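Local coordinates for Ycf48-like protein (Thermosynechococcus elongatus, PDB 5OJ5), which assists the early stages of photosystem II assembly, helps replace photodamaged D1, and binds the C-terminal extension of the D1 precursor, at residues A[238-250]-A[261-275]. Numbering follows the deposited sequence. Where two conformers were deposited one is given.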
# COMPACT_ATOMS: atom_id res chain seq x y z
N LEU A 238 14.30 -6.30 4.22
CA LEU A 238 12.90 -6.67 4.15
C LEU A 238 12.31 -6.75 5.55
O LEU A 238 13.00 -7.08 6.52
CB LEU A 238 12.71 -8.02 3.47
CG LEU A 238 13.09 -8.18 1.98
CD1 LEU A 238 13.14 -9.68 1.56
CD2 LEU A 238 12.11 -7.46 1.15
N TRP A 239 11.00 -6.53 5.62
CA TRP A 239 10.21 -6.82 6.81
C TRP A 239 9.12 -7.80 6.42
O TRP A 239 8.69 -7.85 5.27
CB TRP A 239 9.62 -5.54 7.45
CG TRP A 239 8.77 -4.69 6.56
CD1 TRP A 239 9.16 -3.56 5.89
CD2 TRP A 239 7.39 -4.89 6.25
NE1 TRP A 239 8.10 -3.03 5.19
CE2 TRP A 239 7.01 -3.83 5.38
CE3 TRP A 239 6.42 -5.84 6.61
CZ2 TRP A 239 5.71 -3.70 4.88
CZ3 TRP A 239 5.13 -5.72 6.08
CH2 TRP A 239 4.79 -4.66 5.22
N MET A 240 8.63 -8.53 7.42
CA MET A 240 7.48 -9.40 7.27
C MET A 240 6.53 -9.26 8.44
O MET A 240 6.96 -9.09 9.59
CB MET A 240 7.87 -10.89 7.09
CG MET A 240 8.63 -11.49 8.25
SD MET A 240 8.92 -13.27 8.09
CE MET A 240 9.75 -13.42 6.60
N ILE A 241 5.25 -9.39 8.14
CA ILE A 241 4.17 -9.61 9.10
C ILE A 241 3.68 -11.03 8.89
O ILE A 241 3.36 -11.41 7.75
CB ILE A 241 3.01 -8.63 8.89
CG1 ILE A 241 3.46 -7.20 9.19
CG2 ILE A 241 1.82 -9.05 9.77
CD1 ILE A 241 2.45 -6.14 8.74
N VAL A 242 3.61 -11.82 9.97
CA VAL A 242 3.11 -13.18 9.91
C VAL A 242 1.87 -13.30 10.78
O VAL A 242 1.58 -12.46 11.63
CB VAL A 242 4.16 -14.25 10.29
CG1 VAL A 242 5.42 -14.09 9.44
CG2 VAL A 242 4.45 -14.17 11.75
N ASN A 243 1.14 -14.41 10.55
CA ASN A 243 -0.09 -14.69 11.28
C ASN A 243 0.11 -14.56 12.77
O ASN A 243 1.17 -14.89 13.32
CB ASN A 243 -0.59 -16.11 10.97
CG ASN A 243 -2.02 -16.33 11.45
OD1 ASN A 243 -2.93 -15.64 11.01
ND2 ASN A 243 -2.22 -17.26 12.38
N GLY A 244 -0.92 -14.04 13.43
CA GLY A 244 -0.92 -14.05 14.88
C GLY A 244 -0.15 -12.93 15.50
O GLY A 244 0.28 -13.05 16.65
N GLY A 245 0.06 -11.85 14.77
CA GLY A 245 0.57 -10.63 15.36
C GLY A 245 2.07 -10.62 15.56
O GLY A 245 2.56 -10.04 16.53
N LYS A 246 2.83 -11.23 14.65
CA LYS A 246 4.27 -11.26 14.79
C LYS A 246 4.93 -10.61 13.57
O LYS A 246 4.38 -10.61 12.48
CB LYS A 246 4.77 -12.69 14.99
CG LYS A 246 4.04 -13.50 16.03
CD LYS A 246 4.35 -13.04 17.41
CE LYS A 246 3.56 -13.84 18.45
NZ LYS A 246 2.35 -13.04 18.85
N ILE A 247 6.13 -10.09 13.78
CA ILE A 247 6.90 -9.44 12.72
C ILE A 247 8.36 -9.87 12.79
O ILE A 247 8.83 -10.34 13.82
CB ILE A 247 6.79 -7.90 12.70
CG1 ILE A 247 7.59 -7.30 13.86
CG2 ILE A 247 5.36 -7.46 12.70
CD1 ILE A 247 7.60 -5.77 13.87
N ALA A 248 9.09 -9.68 11.68
CA ALA A 248 10.53 -9.91 11.65
C ALA A 248 11.18 -9.07 10.56
O ALA A 248 10.51 -8.56 9.65
CB ALA A 248 10.88 -11.39 11.46
N PHE A 249 12.50 -8.92 10.66
CA PHE A 249 13.30 -8.15 9.72
C PHE A 249 14.45 -9.00 9.22
O PHE A 249 15.04 -9.79 9.97
CB PHE A 249 13.88 -6.90 10.41
CG PHE A 249 12.83 -5.98 10.95
CD1 PHE A 249 12.29 -5.01 10.14
CD2 PHE A 249 12.34 -6.11 12.23
CE1 PHE A 249 11.29 -4.15 10.62
CE2 PHE A 249 11.34 -5.26 12.71
CZ PHE A 249 10.81 -4.27 11.89
N SER A 250 14.81 -8.80 7.95
CA SER A 250 15.89 -9.57 7.38
C SER A 250 17.26 -9.06 7.86
O SER A 250 17.42 -7.91 8.29
CB SER A 250 15.79 -9.58 5.85
OG SER A 250 16.03 -8.30 5.31
N LEU A 261 11.69 -13.50 15.76
CA LEU A 261 10.28 -13.21 15.60
C LEU A 261 9.82 -12.34 16.76
O LEU A 261 9.92 -12.74 17.92
CB LEU A 261 9.54 -14.55 15.52
CG LEU A 261 8.10 -14.46 15.01
CD1 LEU A 261 8.00 -13.82 13.62
CD2 LEU A 261 7.45 -15.83 15.05
N LEU A 262 9.35 -11.13 16.46
CA LEU A 262 8.95 -10.15 17.45
C LEU A 262 7.44 -10.16 17.63
O LEU A 262 6.69 -10.44 16.70
CB LEU A 262 9.39 -8.75 17.03
CG LEU A 262 10.88 -8.56 16.83
CD1 LEU A 262 11.20 -7.28 16.07
CD2 LEU A 262 11.59 -8.57 18.19
N SER A 263 7.01 -9.87 18.86
CA SER A 263 5.60 -9.77 19.21
C SER A 263 5.39 -8.35 19.71
O SER A 263 5.53 -8.07 20.92
CB SER A 263 5.24 -10.76 20.31
OG SER A 263 5.62 -12.05 19.91
N PRO A 264 5.05 -7.43 18.83
CA PRO A 264 4.89 -6.03 19.25
C PRO A 264 3.83 -5.80 20.32
O PRO A 264 4.02 -4.92 21.17
CB PRO A 264 4.54 -5.33 17.93
CG PRO A 264 5.27 -6.14 16.92
CD PRO A 264 5.09 -7.56 17.36
N LEU A 265 2.73 -6.56 20.31
CA LEU A 265 1.67 -6.46 21.32
C LEU A 265 1.71 -7.60 22.32
O LEU A 265 0.73 -7.81 23.05
CB LEU A 265 0.28 -6.41 20.67
CG LEU A 265 -0.24 -5.03 20.37
CD1 LEU A 265 -1.59 -5.09 19.72
CD2 LEU A 265 -0.31 -4.19 21.62
N ARG A 266 2.81 -8.33 22.39
CA ARG A 266 2.96 -9.39 23.39
C ARG A 266 1.80 -10.40 23.38
O ARG A 266 1.44 -10.96 24.42
CB ARG A 266 3.13 -8.80 24.80
CG ARG A 266 4.30 -7.83 24.94
CD ARG A 266 4.36 -7.27 26.35
NE ARG A 266 4.35 -8.31 27.38
CZ ARG A 266 3.94 -8.12 28.64
NH1 ARG A 266 3.51 -6.93 29.04
NH2 ARG A 266 3.97 -9.13 29.50
N ARG A 267 1.16 -10.62 22.24
CA ARG A 267 0.03 -11.54 22.20
C ARG A 267 -0.24 -11.93 20.76
O ARG A 267 0.28 -11.32 19.82
CB ARG A 267 -1.22 -10.96 22.88
CG ARG A 267 -1.85 -9.76 22.19
CD ARG A 267 -2.57 -8.87 23.21
NE ARG A 267 -3.10 -7.65 22.61
CZ ARG A 267 -4.39 -7.42 22.40
NH1 ARG A 267 -4.79 -6.27 21.85
NH2 ARG A 267 -5.30 -8.33 22.74
N ASN A 268 -1.07 -12.97 20.59
CA ASN A 268 -1.37 -13.55 19.29
C ASN A 268 -2.74 -13.16 18.76
O ASN A 268 -3.07 -13.50 17.63
CB ASN A 268 -1.31 -15.08 19.37
CG ASN A 268 0.03 -15.59 19.87
OD1 ASN A 268 1.02 -15.56 19.15
ND2 ASN A 268 0.05 -16.08 21.10
N SER A 269 -3.56 -12.48 19.57
CA SER A 269 -4.96 -12.28 19.21
C SER A 269 -5.16 -11.22 18.14
O SER A 269 -6.18 -11.25 17.45
CB SER A 269 -5.78 -11.92 20.46
OG SER A 269 -5.04 -11.09 21.34
N VAL A 270 -4.22 -10.29 17.98
CA VAL A 270 -4.42 -9.16 17.09
C VAL A 270 -3.47 -9.27 15.91
O VAL A 270 -2.25 -9.31 16.07
CB VAL A 270 -4.30 -7.81 17.81
CG1 VAL A 270 -2.95 -7.67 18.30
CG2 VAL A 270 -4.57 -6.67 16.85
N GLY A 271 -4.03 -9.27 14.73
CA GLY A 271 -3.25 -9.38 13.55
C GLY A 271 -2.85 -8.01 13.05
O GLY A 271 -3.57 -7.01 13.19
N PHE A 272 -1.68 -7.97 12.43
CA PHE A 272 -1.23 -6.75 11.79
C PHE A 272 -1.43 -6.83 10.29
O PHE A 272 -1.43 -7.91 9.70
CB PHE A 272 0.24 -6.43 12.12
CG PHE A 272 0.43 -6.26 13.58
CD1 PHE A 272 1.19 -7.17 14.34
CD2 PHE A 272 -0.18 -5.21 14.24
CE1 PHE A 272 1.36 -7.01 15.73
CE2 PHE A 272 -0.03 -5.04 15.63
CZ PHE A 272 0.74 -5.95 16.35
N LEU A 273 -1.54 -5.66 9.67
CA LEU A 273 -1.90 -5.55 8.26
C LEU A 273 -0.85 -4.82 7.46
O LEU A 273 -0.66 -5.14 6.30
CB LEU A 273 -3.26 -4.87 8.14
CG LEU A 273 -4.40 -5.68 8.78
CD1 LEU A 273 -5.64 -4.85 8.99
CD2 LEU A 273 -4.68 -6.91 7.96
N ASP A 274 -0.19 -3.79 8.02
CA ASP A 274 0.80 -3.04 7.27
C ASP A 274 1.82 -2.44 8.23
O ASP A 274 1.55 -2.26 9.42
CB ASP A 274 0.16 -1.92 6.44
CG ASP A 274 1.03 -1.45 5.30
OD1 ASP A 274 1.96 -2.20 4.90
OD2 ASP A 274 0.72 -0.40 4.72
N LEU A 275 2.99 -2.15 7.67
CA LEU A 275 4.12 -1.60 8.41
C LEU A 275 4.74 -0.54 7.51
O LEU A 275 4.95 -0.81 6.31
CB LEU A 275 5.13 -2.73 8.70
CG LEU A 275 6.35 -2.38 9.54
CD1 LEU A 275 6.89 -3.63 10.19
CD2 LEU A 275 7.44 -1.77 8.71
O HOH W 1 7.02 -0.40 4.37
O HOH W 2 -0.55 -10.69 12.11
O HOH W 3 1.96 -8.89 18.88
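Two successive blades of the seven-bladed beta-propeller meet here: the hairpin of strands 238-242 and 246-250 faces the first strand of the next blade, and the later part of the link between them first runs beside strand 246-250 and then, through 264-271, passes round the hairpin's turn. On the outer edge of the hairpin, I247 pairs with L262 as an isolated antiparallel hydrogen-bonded bridge, with I247 N to L262 O at 3.0 Å and L262 N to I247 O at 2.8 Å, the latter nearly straight at 170°. Beside the bridge, L262 CD1 meets the ring edge of F249. Between the blades the side chains that meet are mostly apolar. L275 lays CD2 over the five-membered ring of W239, 3.7 Å from its centroid and almost on the ring normal, a CH-pi contact; the indole suits this place because its face receives the leucine methyl while its N-H reaches a water, which bridges W239 NE1 to L275 O. I241, branched at CB, reaches two ways: chi1 of -66° sets CG1 beside the backbone N and CG2 anti to it; CG2 packs against F272 CB at 3.9 Å, while CD1 approaches the backbone of the classic bulge L273-D274. At the turn, positive phi favours glycine at G244 and G245, and V270 O packs against G245 CA at 3.2 Å, a closeness that suits glycine. A second water joins V242 O, G245 N and F272 N, stitching turn to strand. K246 suits its place through length: bent at chi2 and chi4, its chain passes S263 and brings NZ to N268 OD1 at 2.9 Å, from above the amide carbonyl plane, and to G244 O at 3.0 Å. Around this interface, strand 227-232 flanks 238-242, L285 of strand 283-287 touches I241, P264 and F272, and D274 OD2 accepts a bond from I318 N in the following blade.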